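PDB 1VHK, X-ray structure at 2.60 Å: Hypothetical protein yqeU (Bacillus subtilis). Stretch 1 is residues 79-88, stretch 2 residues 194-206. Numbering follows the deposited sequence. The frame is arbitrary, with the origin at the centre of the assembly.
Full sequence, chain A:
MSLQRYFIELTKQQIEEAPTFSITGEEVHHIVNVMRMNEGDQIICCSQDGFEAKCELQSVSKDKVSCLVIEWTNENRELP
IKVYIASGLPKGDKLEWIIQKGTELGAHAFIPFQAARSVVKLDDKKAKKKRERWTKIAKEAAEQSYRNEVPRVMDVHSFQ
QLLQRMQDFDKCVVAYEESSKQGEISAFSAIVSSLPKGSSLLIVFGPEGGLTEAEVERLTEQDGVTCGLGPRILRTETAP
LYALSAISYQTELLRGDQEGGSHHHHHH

Stretch 1, residues 79-88: LPIKVYIASG
Stretch 2 194-206: SLPKGSSLLIVFG

How do the two backbones run? The strand that starts at Lys82 runs parallel to strand 200-205, their axes 20° apart and 4.7 Å at closest approach. Lys82 pairs with Ser200, and the register continues one for one to Ser87 with Phe205. Extended phi/psi values, such as -101/125 at Tyr84 and -133/127 at Leu201, alternate the side chains between the two faces.

What bonds them? Lys82, Tyr84 and Ala86 use both N and O: Tyr84 N donates to Leu201 O (2.7 Å) and Tyr84 O accepts from Ile203 N (2.9 Å). Lys82 N likewise reaches Ser199 O at 2.9 Å, Ala86 N reaches Ile203 O at 2.8 Å, and Lys82 O and Ala86 O accept from Leu201 N (2.7 Å) and Phe205 N (2.8 Å). Gly88 N closes the ladder on Phe205 O at 3.0 Å.

How does the ladder begin? Pro196 to Ser199 forms a type II turn, with Gly198 at phi/psi 90/-9, where a CB would jam against the preceding carbonyl. Gly198 N donates almost linearly to Pro80 O (2.9 Å). Ser199, chi1 p, turns OG back to Pro196 O at a very short 2.5 Å.

Which side chains meet on the face of Val83, Ile85, Leu201, Ile203 and Phe205? Val83 (chi1 9°, between wells) touches Ile203 CD1 through CG2 at 4.0 Å (Ile203 m,t). Leu201 is t,p, its CD2 4.2 Å from Ile81 CD1 and 4.5 Å from Val83 CB. Ile85 is m,m; its CG2 lies 3.6 Å from CE1 of Phe205 (chi1 m, chi2 87°). Before the strand, Ile81 (p,t) brings CD1 to 3.7 Å from Leu195 CD1 (Leu195 m,t).

And on the face of Tyr84 and Ala86? Leu202, t,p, places CD1 3.8 Å from Tyr84 CB and 4.1 Å from Ala86 CB, bridging both. Ala86 CB also approaches Val204 CB at 3.7 Å. Tyr84 has chi1 m and chi2 -115°, with Leu201 O at the ring edge; Lys82, m,t,t,t, leads its end away from the partner strand.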

ATOM      1  N   LEU A  79       9.443  -8.377   4.834  1.00 30.38           N
ATOM      2  CA  LEU A  79       9.149  -7.744   6.128  1.00 31.77           C
ATOM      3  C   LEU A  79       9.824  -8.564   7.239  1.00 31.27           C
ATOM      4  O   LEU A  79       9.758  -9.796   7.184  1.00 31.57           O
ATOM      5  CB  LEU A  79       7.662  -7.765   6.430  1.00 29.10           C
ATOM      6  CG  LEU A  79       6.738  -6.675   5.994  1.00 31.56           C
ATOM      7  CD1 LEU A  79       5.338  -6.903   6.582  1.00 27.39           C
ATOM      8  CD2 LEU A  79       7.255  -5.284   6.317  1.00 29.06           C
ATOM      9  N   PRO A  80      10.262  -7.916   8.302  1.00 31.21           N
ATOM     10  CA  PRO A  80      10.873  -8.640   9.413  1.00 32.27           C
ATOM     11  C   PRO A  80       9.892  -9.551  10.099  1.00 32.72           C
ATOM     12  O   PRO A  80      10.329 -10.458  10.807  1.00 35.68           O
ATOM     13  CB  PRO A  80      11.362  -7.582  10.373  1.00 31.87           C
ATOM     14  CG  PRO A  80      10.932  -6.278   9.832  1.00 31.54           C
ATOM     15  CD  PRO A  80      10.322  -6.470   8.489  1.00 30.32           C
ATOM     16  N   ILE A  81       8.579  -9.333   9.982  1.00 32.25           N
ATOM     17  CA  ILE A  81       7.646 -10.241  10.650  1.00 32.44           C
ATOM     18  C   ILE A  81       6.623 -10.766   9.637  1.00 31.91           C
ATOM     19  O   ILE A  81       6.335 -10.043   8.687  1.00 30.21           O
ATOM     20  CB  ILE A  81       6.891  -9.585  11.813  1.00 32.86           C
ATOM     21  CG1 ILE A  81       5.751  -8.724  11.306  1.00 30.79           C
ATOM     22  CG2 ILE A  81       7.823  -8.762  12.702  1.00 33.66           C
ATOM     23  CD1 ILE A  81       4.859  -8.139  12.359  1.00 32.82           C
ATOM     24  N   LYS A  82       6.091 -11.950   9.900  1.00 30.81           N
ATOM     25  CA  LYS A  82       5.115 -12.585   9.029  1.00 31.09           C
ATOM     26  C   LYS A  82       3.711 -12.071   9.235  1.00 30.58           C
ATOM     27  O   LYS A  82       3.081 -12.304  10.276  1.00 30.27           O
ATOM     28  CB  LYS A  82       5.138 -14.114   9.269  1.00 34.00           C
ATOM     29  CG  LYS A  82       6.488 -14.700   8.864  1.00 37.48           C
ATOM     30  CD  LYS A  82       6.471 -16.207   8.808  1.00 41.93           C
ATOM     31  CE  LYS A  82       7.815 -16.735   8.288  1.00 45.95           C
ATOM     32  NZ  LYS A  82       7.713 -18.158   7.843  1.00 49.04           N
ATOM     33  N   VAL A  83       3.187 -11.306   8.245  1.00 28.91           N
ATOM     34  CA  VAL A  83       1.837 -10.803   8.500  1.00 28.49           C
ATOM     35  C   VAL A  83       0.828 -11.459   7.597  1.00 29.27           C
ATOM     36  O   VAL A  83       1.081 -11.786   6.437  1.00 28.77           O
ATOM     37  CB  VAL A  83       1.692  -9.326   8.766  1.00 26.99           C
ATOM     38  CG1 VAL A  83       2.945  -8.516   8.521  1.00 23.69           C
ATOM     39  CG2 VAL A  83       0.475  -8.694   8.126  1.00 19.97           C
ATOM     40  N   TYR A  84      -0.182 -12.031   8.283  1.00 29.45           N
ATOM     41  CA  TYR A  84      -1.281 -12.720   7.651  1.00 28.79           C
ATOM     42  C   TYR A  84      -2.537 -11.845   7.604  1.00 28.67           C
ATOM     43  O   TYR A  84      -3.032 -11.404   8.637  1.00 28.97           O
ATOM     44  CB  TYR A  84      -1.635 -13.992   8.398  1.00 29.40           C
ATOM     45  CG  TYR A  84      -0.616 -15.092   8.269  1.00 31.51           C
ATOM     46  CD1 TYR A  84      -0.934 -16.288   7.629  1.00 32.85           C
ATOM     47  CD2 TYR A  84       0.649 -14.954   8.804  1.00 32.80           C
ATOM     48  CE1 TYR A  84      -0.009 -17.317   7.554  1.00 34.36           C
ATOM     49  CE2 TYR A  84       1.586 -15.968   8.742  1.00 33.95           C
ATOM     50  CZ  TYR A  84       1.243 -17.141   8.108  1.00 35.57           C
ATOM     51  OH  TYR A  84       2.168 -18.152   8.051  1.00 38.60           O
ATOM     52  N   ILE A  85      -3.065 -11.669   6.408  1.00 28.03           N
ATOM     53  CA  ILE A  85      -4.253 -10.862   6.206  1.00 29.01           C
ATOM     54  C   ILE A  85      -5.498 -11.741   6.099  1.00 29.82           C
ATOM     55  O   ILE A  85      -5.646 -12.515   5.161  1.00 29.82           O
ATOM     56  CB  ILE A  85      -4.134 -10.001   4.926  1.00 26.94           C
ATOM     57  CG1 ILE A  85      -2.797  -9.281   4.874  1.00 25.26           C
ATOM     58  CG2 ILE A  85      -5.287  -9.013   4.844  1.00 26.93           C
ATOM     59  CD1 ILE A  85      -2.451  -8.451   6.083  1.00 24.75           C
ATOM     60  N   ALA A  86      -6.414 -11.608   7.058  1.00 29.99           N
ATOM     61  CA  ALA A  86      -7.696 -12.305   6.954  1.00 30.01           C
ATOM     62  C   ALA A  86      -8.770 -11.327   6.474  1.00 29.56           C
ATOM     63  O   ALA A  86      -9.134 -10.460   7.279  1.00 30.98           O
ATOM     64  CB  ALA A  86      -8.110 -12.878   8.304  1.00 30.38           C
ATOM     65  N   SER A  87      -9.359 -11.509   5.287  1.00 28.78           N
ATOM     66  CA  SER A  87     -10.399 -10.578   4.874  1.00 30.92           C
ATOM     67  C   SER A  87     -11.797 -11.140   4.722  1.00 31.08           C
ATOM     68  O   SER A  87     -12.071 -12.056   3.935  1.00 31.62           O
ATOM     69  CB  SER A  87     -10.002  -9.879   3.560  1.00 32.40           C
ATOM     70  OG  SER A  87      -8.639  -9.526   3.537  1.00 35.08           O
ATOM     71  N   GLY A  88     -12.794 -10.514   5.342  1.00 32.08           N
ATOM     72  CA  GLY A  88     -14.184 -10.967   5.081  1.00 35.13           C
ATOM     73  C   GLY A  88     -14.532 -10.703   3.610  1.00 37.81           C
ATOM     74  O   GLY A  88     -14.470  -9.564   3.123  1.00 37.13           O
ATOM     75  N   SER A 194       6.284  -4.653  19.646  1.00 35.64           N
ATOM     76  CA  SER A 194       6.760  -5.685  20.547  1.00 36.18           C
ATOM     77  C   SER A 194       6.965  -7.039  19.888  1.00 36.92           C
ATOM     78  O   SER A 194       7.232  -8.030  20.599  1.00 36.49           O
ATOM     79  CB  SER A 194       5.763  -5.830  21.713  1.00 39.31           C
ATOM     80  OG  SER A 194       4.726  -6.757  21.377  1.00 42.18           O
ATOM     81  N   LEU A 195       6.731  -7.187  18.582  1.00 37.04           N
ATOM     82  CA  LEU A 195       6.943  -8.473  17.918  1.00 38.01           C
ATOM     83  C   LEU A 195       8.386  -8.595  17.452  1.00 38.95           C
ATOM     84  O   LEU A 195       8.990  -7.661  16.907  1.00 39.70           O
ATOM     85  CB  LEU A 195       5.991  -8.699  16.759  1.00 39.46           C
ATOM     86  CG  LEU A 195       4.504  -8.886  17.054  1.00 41.23           C
ATOM     87  CD1 LEU A 195       3.693  -8.797  15.762  1.00 42.39           C
ATOM     88  CD2 LEU A 195       4.233 -10.210  17.755  1.00 41.38           C
ATOM     89  N   PRO A 196       8.966  -9.762  17.642  1.00 39.58           N
ATOM     90  CA  PRO A 196      10.347 -10.032  17.278  1.00 39.53           C
ATOM     91  C   PRO A 196      10.542 -10.541  15.869  1.00 39.08           C
ATOM     92  O   PRO A 196       9.697 -11.180  15.236  1.00 37.86           O
ATOM     93  CB  PRO A 196      10.785 -11.072  18.312  1.00 39.56           C
ATOM     94  CG  PRO A 196       9.622 -11.362  19.168  1.00 39.73           C
ATOM     95  CD  PRO A 196       8.389 -10.921  18.370  1.00 39.78           C
ATOM     96  N   LYS A 197      11.747 -10.315  15.336  1.00 39.59           N
ATOM     97  CA  LYS A 197      12.087 -10.803  13.992  1.00 39.37           C
ATOM     98  C   LYS A 197      11.649 -12.256  13.848  1.00 39.51           C
ATOM     99  O   LYS A 197      11.969 -13.078  14.710  1.00 38.98           O
ATOM    100  CB  LYS A 197      13.576 -10.688  13.775  1.00 42.95           C
ATOM    101  CG  LYS A 197      14.113 -10.976  12.408  1.00 45.49           C
ATOM    102  CD  LYS A 197      15.141  -9.922  11.996  1.00 49.42           C
ATOM    103  CE  LYS A 197      16.073 -10.462  10.921  1.00 54.60           C
ATOM    104  NZ  LYS A 197      15.414 -10.577   9.589  1.00 55.23           N
ATOM    105  N   GLY A 198      10.926 -12.556  12.777  1.00 39.03           N
ATOM    106  CA  GLY A 198      10.440 -13.887  12.489  1.00 36.54           C
ATOM    107  C   GLY A 198       9.097 -14.249  13.048  1.00 35.53           C
ATOM    108  O   GLY A 198       8.591 -15.331  12.747  1.00 36.94           O
ATOM    109  N   SER A 199       8.470 -13.452  13.912  1.00 35.17           N
ATOM    110  CA  SER A 199       7.214 -13.825  14.537  1.00 33.83           C
ATOM    111  C   SER A 199       6.029 -13.652  13.600  1.00 34.33           C
ATOM    112  O   SER A 199       6.113 -12.938  12.613  1.00 34.32           O
ATOM    113  CB  SER A 199       6.995 -12.987  15.795  1.00 33.51           C
ATOM    114  OG  SER A 199       7.273 -11.639  15.470  1.00 37.19           O
ATOM    115  N   SER A 200       4.880 -14.245  13.951  1.00 32.76           N
ATOM    116  CA  SER A 200       3.724 -14.210  13.113  1.00 32.11           C
ATOM    117  C   SER A 200       2.596 -13.340  13.617  1.00 31.76           C
ATOM    118  O   SER A 200       2.228 -13.389  14.792  1.00 31.78           O
ATOM    119  CB  SER A 200       3.202 -15.638  12.862  1.00 34.79           C
ATOM    120  OG  SER A 200       2.442 -16.098  13.976  1.00 38.66           O
ATOM    121  N   LEU A 201       1.949 -12.620  12.675  1.00 30.35           N
ATOM    122  CA  LEU A 201       0.826 -11.773  13.081  1.00 29.88           C
ATOM    123  C   LEU A 201      -0.379 -11.951  12.162  1.00 30.06           C
ATOM    124  O   LEU A 201      -0.261 -11.977  10.942  1.00 30.76           O
ATOM    125  CB  LEU A 201       1.268 -10.323  13.143  1.00 27.62           C
ATOM    126  CG  LEU A 201       0.169  -9.266  13.277  1.00 30.18           C
ATOM    127  CD1 LEU A 201      -0.421  -9.256  14.693  1.00 23.56           C
ATOM    128  CD2 LEU A 201       0.689  -7.893  12.873  1.00 25.61           C
ATOM    129  N   LEU A 202      -1.531 -12.235  12.757  1.00 30.34           N
ATOM    130  CA  LEU A 202      -2.793 -12.377  12.074  1.00 28.19           C
ATOM    131  C   LEU A 202      -3.617 -11.100  12.292  1.00 27.48           C
ATOM    132  O   LEU A 202      -3.649 -10.607  13.407  1.00 25.89           O
ATOM    133  CB  LEU A 202      -3.622 -13.562  12.592  1.00 25.20           C
ATOM    134  CG  LEU A 202      -5.019 -13.653  11.934  1.00 23.74           C
ATOM    135  CD1 LEU A 202      -4.858 -14.014  10.464  1.00 25.97           C
ATOM    136  CD2 LEU A 202      -5.906 -14.633  12.658  1.00 26.10           C
ATOM    137  N   ILE A 203      -4.149 -10.550  11.210  1.00 28.71           N
ATOM    138  CA  ILE A 203      -4.946  -9.324  11.272  1.00 28.74           C
ATOM    139  C   ILE A 203      -6.263  -9.580  10.545  1.00 30.61           C
ATOM    140  O   ILE A 203      -6.215  -9.987   9.373  1.00 32.09           O
ATOM    141  CB  ILE A 203      -4.272  -8.109  10.607  1.00 24.06           C
ATOM    142  CG1 ILE A 203      -2.824  -7.906  11.027  1.00 21.97           C
ATOM    143  CG2 ILE A 203      -5.069  -6.838  10.922  1.00 21.05           C
ATOM    144  CD1 ILE A 203      -2.124  -6.728  10.400  1.00 18.27           C
ATOM    145  N   VAL A 204      -7.403  -9.539  11.243  1.00 31.66           N
ATOM    146  CA  VAL A 204      -8.646  -9.837  10.505  1.00 30.29           C
ATOM    147  C   VAL A 204      -9.438  -8.585  10.271  1.00 30.49           C
ATOM    148  O   VAL A 204      -9.553  -7.711  11.131  1.00 30.52           O
ATOM    149  CB  VAL A 204      -9.450 -10.964  11.132  1.00 33.54           C
ATOM    150  CG1 VAL A 204      -8.704 -11.629  12.284  1.00 33.10           C
ATOM    151  CG2 VAL A 204     -10.854 -10.561  11.554  1.00 32.92           C
ATOM    152  N   PHE A 205      -9.987  -8.451   9.059  1.00 31.18           N
ATOM    153  CA  PHE A 205     -10.805  -7.287   8.704  1.00 30.64           C
ATOM    154  C   PHE A 205     -12.229  -7.707   8.369  1.00 31.16           C
ATOM    155  O   PHE A 205     -12.424  -8.801   7.815  1.00 33.34           O
ATOM    156  CB  PHE A 205     -10.184  -6.632   7.435  1.00 26.32           C
ATOM    157  CG  PHE A 205      -8.735  -6.294   7.625  1.00 20.11           C
ATOM    158  CD1 PHE A 205      -7.761  -7.226   7.361  1.00 18.51           C
ATOM    159  CD2 PHE A 205      -8.371  -5.040   8.083  1.00 19.97           C
ATOM    160  CE1 PHE A 205      -6.435  -6.942   7.592  1.00 22.65           C
ATOM    161  CE2 PHE A 205      -7.038  -4.732   8.284  1.00 22.31           C
ATOM    162  CZ  PHE A 205      -6.069  -5.678   8.010  1.00 23.72           C
ATOM    163  N   GLY A 206     -13.210  -6.849   8.525  1.00 31.63           N
ATOM    164  CA  GLY A 206     -14.584  -7.260   8.144  1.00 35.61           C
ATOM    165  C   GLY A 206     -14.838  -6.787   6.704  1.00 36.91           C
ATOM    166  O   GLY A 206     -13.984  -6.125   6.136  1.00 36.14           O
TER